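PDB 1SQ1: chorismate synthase from Campylobacter jejuni, which converts 5-enolpyruvylshikimate-3-phosphate to chorismate by eliminating phosphate, using reduced FMN, in the last step of chorismate biosynthesis. Local coordinates for the interface of chains A and B and the interface of chains A and C. Sequence-based numbering; all coordinates share one arbitrary frame. Chains: chain A/B/C, Chorismate synthase.

Contact 1: the interface of chains A and B. Residues chain A 352, 355-356, 359; chain B 145, 215, 344.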
loop_
_atom_site.group_PDB
_atom_site.type_symbol
_atom_site.label_atom_id
_atom_site.label_comp_id
_atom_site.label_asym_id
_atom_site.label_seq_id
_atom_site.Cartn_x
_atom_site.Cartn_y
_atom_site.Cartn_z
ATOM N N LEU A 352 10.557 20.504 -3.991
ATOM C CA LEU A 352 9.643 21.437 -4.625
ATOM C C LEU A 352 10.185 21.989 -5.936
ATOM O O LEU A 352 9.423 22.231 -6.881
ATOM C CB LEU A 352 9.336 22.583 -3.677
ATOM C CG LEU A 352 8.345 23.592 -4.251
ATOM C CD1 LEU A 352 7.063 22.894 -4.694
ATOM C CD2 LEU A 352 8.059 24.636 -3.202
ATOM N N LEU A 355 9.745 19.425 -8.537
ATOM C CA LEU A 355 8.328 19.405 -8.833
ATOM C C LEU A 355 7.919 20.514 -9.803
ATOM O O LEU A 355 7.265 20.245 -10.813
ATOM C CB LEU A 355 7.556 19.501 -7.523
ATOM C CG LEU A 355 6.155 18.915 -7.506
ATOM C CD1 LEU A 355 6.170 17.505 -8.053
ATOM C CD2 LEU A 355 5.652 18.946 -6.081
ATOM N N LYS A 356 8.304 21.756 -9.512
ATOM C CA LYS A 356 7.969 22.872 -10.400
ATOM C C LYS A 356 8.540 22.596 -11.792
ATOM O O LYS A 356 7.886 22.853 -12.806
ATOM C CB LYS A 356 8.549 24.175 -9.858
ATOM C CG LYS A 356 7.970 24.581 -8.521
ATOM C CD LYS A 356 6.616 25.235 -8.686
ATOM C CE LYS A 356 6.750 26.739 -8.833
ATOM N NZ LYS A 356 7.230 27.362 -7.569
ATOM N N TYR A 359 6.492 20.143 -13.630
ATOM C CA TYR A 359 5.290 20.744 -14.195
ATOM C C TYR A 359 5.612 22.034 -14.960
ATOM O O TYR A 359 4.764 22.923 -15.077
ATOM C CB TYR A 359 4.259 21.038 -13.090
ATOM C CG TYR A 359 3.557 19.809 -12.540
ATOM C CD1 TYR A 359 4.177 18.984 -11.598
ATOM C CD2 TYR A 359 2.288 19.444 -13.006
ATOM C CE1 TYR A 359 3.549 17.822 -11.137
ATOM C CE2 TYR A 359 1.654 18.289 -12.557
ATOM C CZ TYR A 359 2.288 17.480 -11.627
ATOM O OH TYR A 359 1.667 16.326 -11.208
ATOM N N PHE B 145 1.240 26.012 -6.746
ATOM C CA PHE B 145 0.828 25.753 -8.130
ATOM C C PHE B 145 -0.449 26.518 -8.436
ATOM O O PHE B 145 -1.103 26.299 -9.463
ATOM C CB PHE B 145 0.587 24.260 -8.358
ATOM C CG PHE B 145 1.843 23.438 -8.377
ATOM C CD1 PHE B 145 2.305 22.882 -9.565
ATOM C CD2 PHE B 145 2.570 23.226 -7.210
ATOM C CE1 PHE B 145 3.471 22.134 -9.591
ATOM C CE2 PHE B 145 3.735 22.482 -7.226
ATOM C CZ PHE B 145 4.190 21.932 -8.416
ATOM N N LEU B 215 -4.632 21.998 -12.697
ATOM C CA LEU B 215 -3.622 21.581 -13.667
ATOM C C LEU B 215 -4.278 20.489 -14.500
ATOM O O LEU B 215 -5.434 20.165 -14.265
ATOM C CB LEU B 215 -2.375 21.033 -12.958
ATOM C CG LEU B 215 -1.756 21.978 -11.926
ATOM C CD1 LEU B 215 -0.558 21.330 -11.261
ATOM C CD2 LEU B 215 -1.366 23.270 -12.603
ATOM N N LEU B 344 -0.853 15.397 -7.184
ATOM C CA LEU B 344 0.160 16.337 -7.653
ATOM C C LEU B 344 1.556 15.716 -7.561
ATOM O O LEU B 344 2.393 15.914 -8.446
ATOM C CB LEU B 344 0.069 17.626 -6.819
ATOM C CG LEU B 344 0.615 18.937 -7.378
ATOM C CD1 LEU B 344 0.158 20.094 -6.512
ATOM C CD2 LEU B 344 2.105 18.862 -7.427
#
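A:Tyr359 and B:Phe145 pack edge to face, with ring planes 86° apart and centroids separated by 5.5 Å. The phenylalanine supplies the edge: its CE1 points at the near end of the tyrosine face, around CG and CD1, while A:Tyr359 CB lies in the plane of the B:Phe145 ring. B:Leu215 approaches from the same side of the tyrosine ring, at its rim, its methyl CD1 3.8 Å from CD2 of A:Tyr359, so this side meets carbon from two separate segments of chain B. The other apolar contacts surround the phenylalanine. CD of A:Lys356 sits 4.1 Å above one face of the B:Phe145 ring, toward the rim, brought there by a lysine chain bent at chi2, chi3 and chi4. B:Leu344 CD2, of the same subunit, lies over the opposite face, also toward the rim. A:Leu355 meets the rim at CZ, its CG at 3.7 Å, the two side chains crossing at about a right angle. A polar bond is added to this apolar group: the phenol OH of A:Tyr359 donates to the backbone O of B:Leu344 at 2.9 Å. The hydroxyl approaches at 123° to the C=O bond, tilted 26° from the carbonyl plane. This carbonyl lies near the C-terminal end of helix 325-346. Together, the bond at the phenol and the packing near CB should limit the ring's movement and help to fasten the C-terminal segment of one subunit onto its neighbour in the homotetramer.

Contact 2: the interface of chains A and B. Residues chain A 29, 141, 145, 344-345, 348; chain B 349, 355.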
loop_
_atom_site.group_PDB
_atom_site.type_symbol
_atom_site.label_atom_id
_atom_site.label_comp_id
_atom_site.label_asym_id
_atom_site.label_seq_id
_atom_site.Cartn_x
_atom_site.Cartn_y
_atom_site.Cartn_z
ATOM N N PRO A 29 7.488 5.321 -16.499
ATOM C CA PRO A 29 7.163 6.599 -17.139
ATOM C C PRO A 29 7.057 6.447 -18.653
ATOM O O PRO A 29 7.673 5.560 -19.238
ATOM C CB PRO A 29 8.307 7.513 -16.697
ATOM C CG PRO A 29 9.435 6.578 -16.463
ATOM C CD PRO A 29 8.798 5.372 -15.829
ATOM N N LEU A 141 14.715 2.000 -17.955
ATOM C CA LEU A 141 14.572 3.320 -17.335
ATOM C C LEU A 141 15.871 3.713 -16.638
ATOM O O LEU A 141 16.191 4.888 -16.541
ATOM C CB LEU A 141 13.411 3.323 -16.328
ATOM C CG LEU A 141 13.048 4.574 -15.509
ATOM C CD1 LEU A 141 13.820 4.612 -14.220
ATOM C CD2 LEU A 141 13.303 5.822 -16.328
ATOM N N PHE A 145 19.555 7.037 -17.081
ATOM C CA PHE A 145 20.282 7.797 -16.058
ATOM C C PHE A 145 21.678 7.222 -15.889
ATOM O O PHE A 145 22.404 7.555 -14.945
ATOM C CB PHE A 145 19.551 7.744 -14.715
ATOM C CG PHE A 145 18.283 8.547 -14.683
ATOM C CD1 PHE A 145 18.209 9.720 -13.940
ATOM C CD2 PHE A 145 17.164 8.137 -15.402
ATOM C CE1 PHE A 145 17.046 10.473 -13.917
ATOM C CE2 PHE A 145 16.000 8.882 -15.386
ATOM C CZ PHE A 145 15.935 10.052 -14.643
ATOM N N LEU A 344 14.017 5.524 -7.900
ATOM C CA LEU A 344 14.262 6.584 -8.872
ATOM C C LEU A 344 12.992 7.405 -9.108
ATOM O O LEU A 344 13.051 8.629 -9.249
ATOM C CB LEU A 344 14.767 5.954 -10.181
ATOM C CG LEU A 344 15.574 6.791 -11.171
ATOM C CD1 LEU A 344 16.191 5.889 -12.221
ATOM C CD2 LEU A 344 14.673 7.803 -11.798
ATOM N N LEU A 345 11.849 6.722 -9.144
ATOM C CA LEU A 345 10.566 7.381 -9.339
ATOM C C LEU A 345 10.071 7.960 -8.004
ATOM O O LEU A 345 9.546 9.069 -7.950
ATOM C CB LEU A 345 9.556 6.384 -9.910
ATOM C CG LEU A 345 9.959 5.814 -11.277
ATOM C CD1 LEU A 345 9.134 4.582 -11.638
ATOM C CD2 LEU A 345 9.784 6.889 -12.322
ATOM N N ALA A 348 11.441 11.316 -7.048
ATOM C CA ALA A 348 11.198 12.356 -8.034
ATOM C C ALA A 348 10.704 13.641 -7.394
ATOM O O ALA A 348 11.339 14.690 -7.499
ATOM C CB ALA A 348 10.190 11.865 -9.057
ATOM N N SER B 349 6.470 11.942 -11.650
ATOM C CA SER B 349 7.283 11.090 -12.505
ATOM C C SER B 349 6.518 10.341 -13.603
ATOM O O SER B 349 6.895 9.231 -13.972
ATOM C CB SER B 349 8.034 10.086 -11.620
ATOM O OG SER B 349 7.150 9.453 -10.694
ATOM N N LEU B 355 11.087 13.682 -15.332
ATOM C CA LEU B 355 12.045 12.973 -14.510
ATOM C C LEU B 355 13.473 13.483 -14.708
ATOM O O LEU B 355 14.158 13.802 -13.733
ATOM C CB LEU B 355 11.940 11.484 -14.816
ATOM C CG LEU B 355 12.370 10.525 -13.719
ATOM C CD1 LEU B 355 11.694 10.884 -12.415
ATOM C CD2 LEU B 355 12.010 9.124 -14.156
#
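B:Leu355 inserts among A:Leu345, A:Leu344, A:Ala348 and A:Phe145. From CB the chain turns so that CG lies anti to the backbone nitrogen (chi1 -154°), carrying both methyls toward chain A. CG meets CZ of A:Phe145, as its twin does across the two-fold, and faces CD2 of A:Leu344. At CG the chain forks. The CD1 branch goes to the short side chain of A:Ala348, reaching its CB at 3.8 Å. The CD2 branch meets the methyl CD2 of A:Leu345 at 3.6 Å, with the two leucines crossing at about a right angle; it also touches CD2 of A:Leu344, and A:Leu141 CD2 stands a little farther off, at 4.2 Å. A:Leu345 CD2 touches two residues of chain B, the second being B:Ser349, CB at 3.7 Å. Of the serine, CB also packs on A:Ala348 CB at 3.8 Å, and its carbonyl O lies 3.5 Å from CB of A:Pro29. The two methyls of B:Leu355 divide the contact, CD1 to the alanine and CD2 to the leucines, and the residue's 66 Å² of hidden surface is spread over several small contacts. In the fold, the end of helix 325-346 and the 3-10 helix 348-350 of chain A form the receiving surface, with helix 128-143 behind; the 3-10 helix 348-350 and helix 352-358 of chain B lie against it.

Contact 3: the interface of chains A and C. Residues chain A 7, 26, 77; chain C 1-2.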
loop_
_atom_site.group_PDB
_atom_site.type_symbol
_atom_site.label_atom_id
_atom_site.label_comp_id
_atom_site.label_asym_id
_atom_site.label_seq_id
_atom_site.Cartn_x
_atom_site.Cartn_y
_atom_site.Cartn_z
ATOM N N ARG A 7 6.199 2.585 -6.040
ATOM C CA ARG A 7 5.690 3.300 -7.203
ATOM C C ARG A 7 5.791 2.479 -8.493
ATOM O O ARG A 7 4.922 2.585 -9.359
ATOM C CB ARG A 7 6.441 4.628 -7.362
ATOM C CG ARG A 7 5.836 5.599 -8.363
ATOM C CD ARG A 7 4.652 6.346 -7.764
ATOM N NE ARG A 7 3.903 7.144 -8.742
ATOM C CZ ARG A 7 3.367 6.659 -9.864
ATOM N NH1 ARG A 7 2.696 7.451 -10.690
ATOM N NH2 ARG A 7 3.513 5.378 -10.174
ATOM N N ASP A 26 3.918 -1.911 -13.798
ATOM C CA ASP A 26 3.086 -0.726 -13.789
ATOM C C ASP A 26 3.888 0.373 -13.111
ATOM O O ASP A 26 4.637 0.106 -12.176
ATOM C CB ASP A 26 1.787 -1.039 -13.029
ATOM C CG ASP A 26 0.777 0.095 -13.074
ATOM O OD1 ASP A 26 0.353 0.511 -14.175
ATOM O OD2 ASP A 26 0.392 0.574 -11.992
ATOM N N PRO A 77 0.681 0.152 -17.975
ATOM C CA PRO A 77 1.199 -1.159 -17.569
ATOM C C PRO A 77 1.709 -1.956 -18.762
ATOM O O PRO A 77 1.013 -2.113 -19.763
ATOM C CB PRO A 77 -0.002 -1.811 -16.881
ATOM C CG PRO A 77 -1.168 -1.078 -17.442
ATOM C CD PRO A 77 -0.690 0.333 -17.476
HETATM N N MSE C 1 -2.075 2.812 -11.988
HETATM C CA MSE C 1 -2.215 1.601 -11.131
HETATM C C MSE C 1 -3.306 0.760 -11.708
HETATM O O MSE C 1 -4.385 1.255 -12.004
HETATM C CB MSE C 1 -2.617 1.950 -9.701
HETATM C CG MSE C 1 -1.567 2.679 -8.922
HETATM SE SE MSE C 1 -1.221 4.410 -9.707
HETATM C CE MSE C 1 0.493 3.996 -10.580
ATOM N N ASN C 2 -3.033 -0.518 -11.868
ATOM C CA ASN C 2 -4.041 -1.396 -12.401
ATOM C C ASN C 2 -4.429 -2.411 -11.359
ATOM O O ASN C 2 -5.025 -3.433 -11.677
ATOM C CB ASN C 2 -3.530 -2.092 -13.648
ATOM C CG ASN C 2 -3.620 -1.216 -14.866
ATOM O OD1 ASN C 2 -3.541 -1.703 -15.989
ATOM N ND2 ASN C 2 -3.785 0.085 -14.657
#
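The start of chain C runs past A:Arg7, A:Asp26 and A:Pro77, with C:Met1 turned toward the first two and C:Asn2 toward the proline. C:Met1, built as selenomethionine, bends at chi2 and chi3, which swings its terminal methyl CE back to the guanidinium of A:Arg7. The two side chains cross at about a right angle, CE standing 4.0 Å from CZ of the arginine. Between the arginine and the proline, A:Asp26 projects from the end of strand 21-26; chi1 of -174° sets its carboxylate branch opposite the backbone nitrogen, which turns the carboxylate toward the start of chain C. The carboxylate lies near the backbone N of C:Met1, but its exact placing is doubtful at 2.8 Å resolution; a carboxylate here might favour a charged amino terminus. C:Asn2 and A:Pro77 also cross at about a right angle: the amide carbon CG meets the ring carbon CG of the proline at 3.6 Å. The interface lies within the deposited tetramer, in keeping with the homotetrameric enzyme. Within chain C, C:Asn2 ND2 donates to the carbonyl O of C:Met1 at 3.0 Å, nearly straight at the hydrogen (167°) but poorly placed on the acceptor, the donor standing above the carbonyl plane.

Contact 1 and contact 2 belong to one two-fold interface of chains A and B, and the centres of their C-alpha atoms are about 15 Å apart. Residues 145, 344 and 355 occur in both, with the chains exchanged, so each subunit both offers its helix 352-358 and receives its partner's. Contact 3 joins chain A to chain C instead; its C-alpha centre is about 14 Å from that of contact 2 and 21 Å from that of contact 1. It uses the N-terminal end of the protein, so in these patches the C-terminal segment serves the A-B pairing and the N-terminal end the A-C pairing.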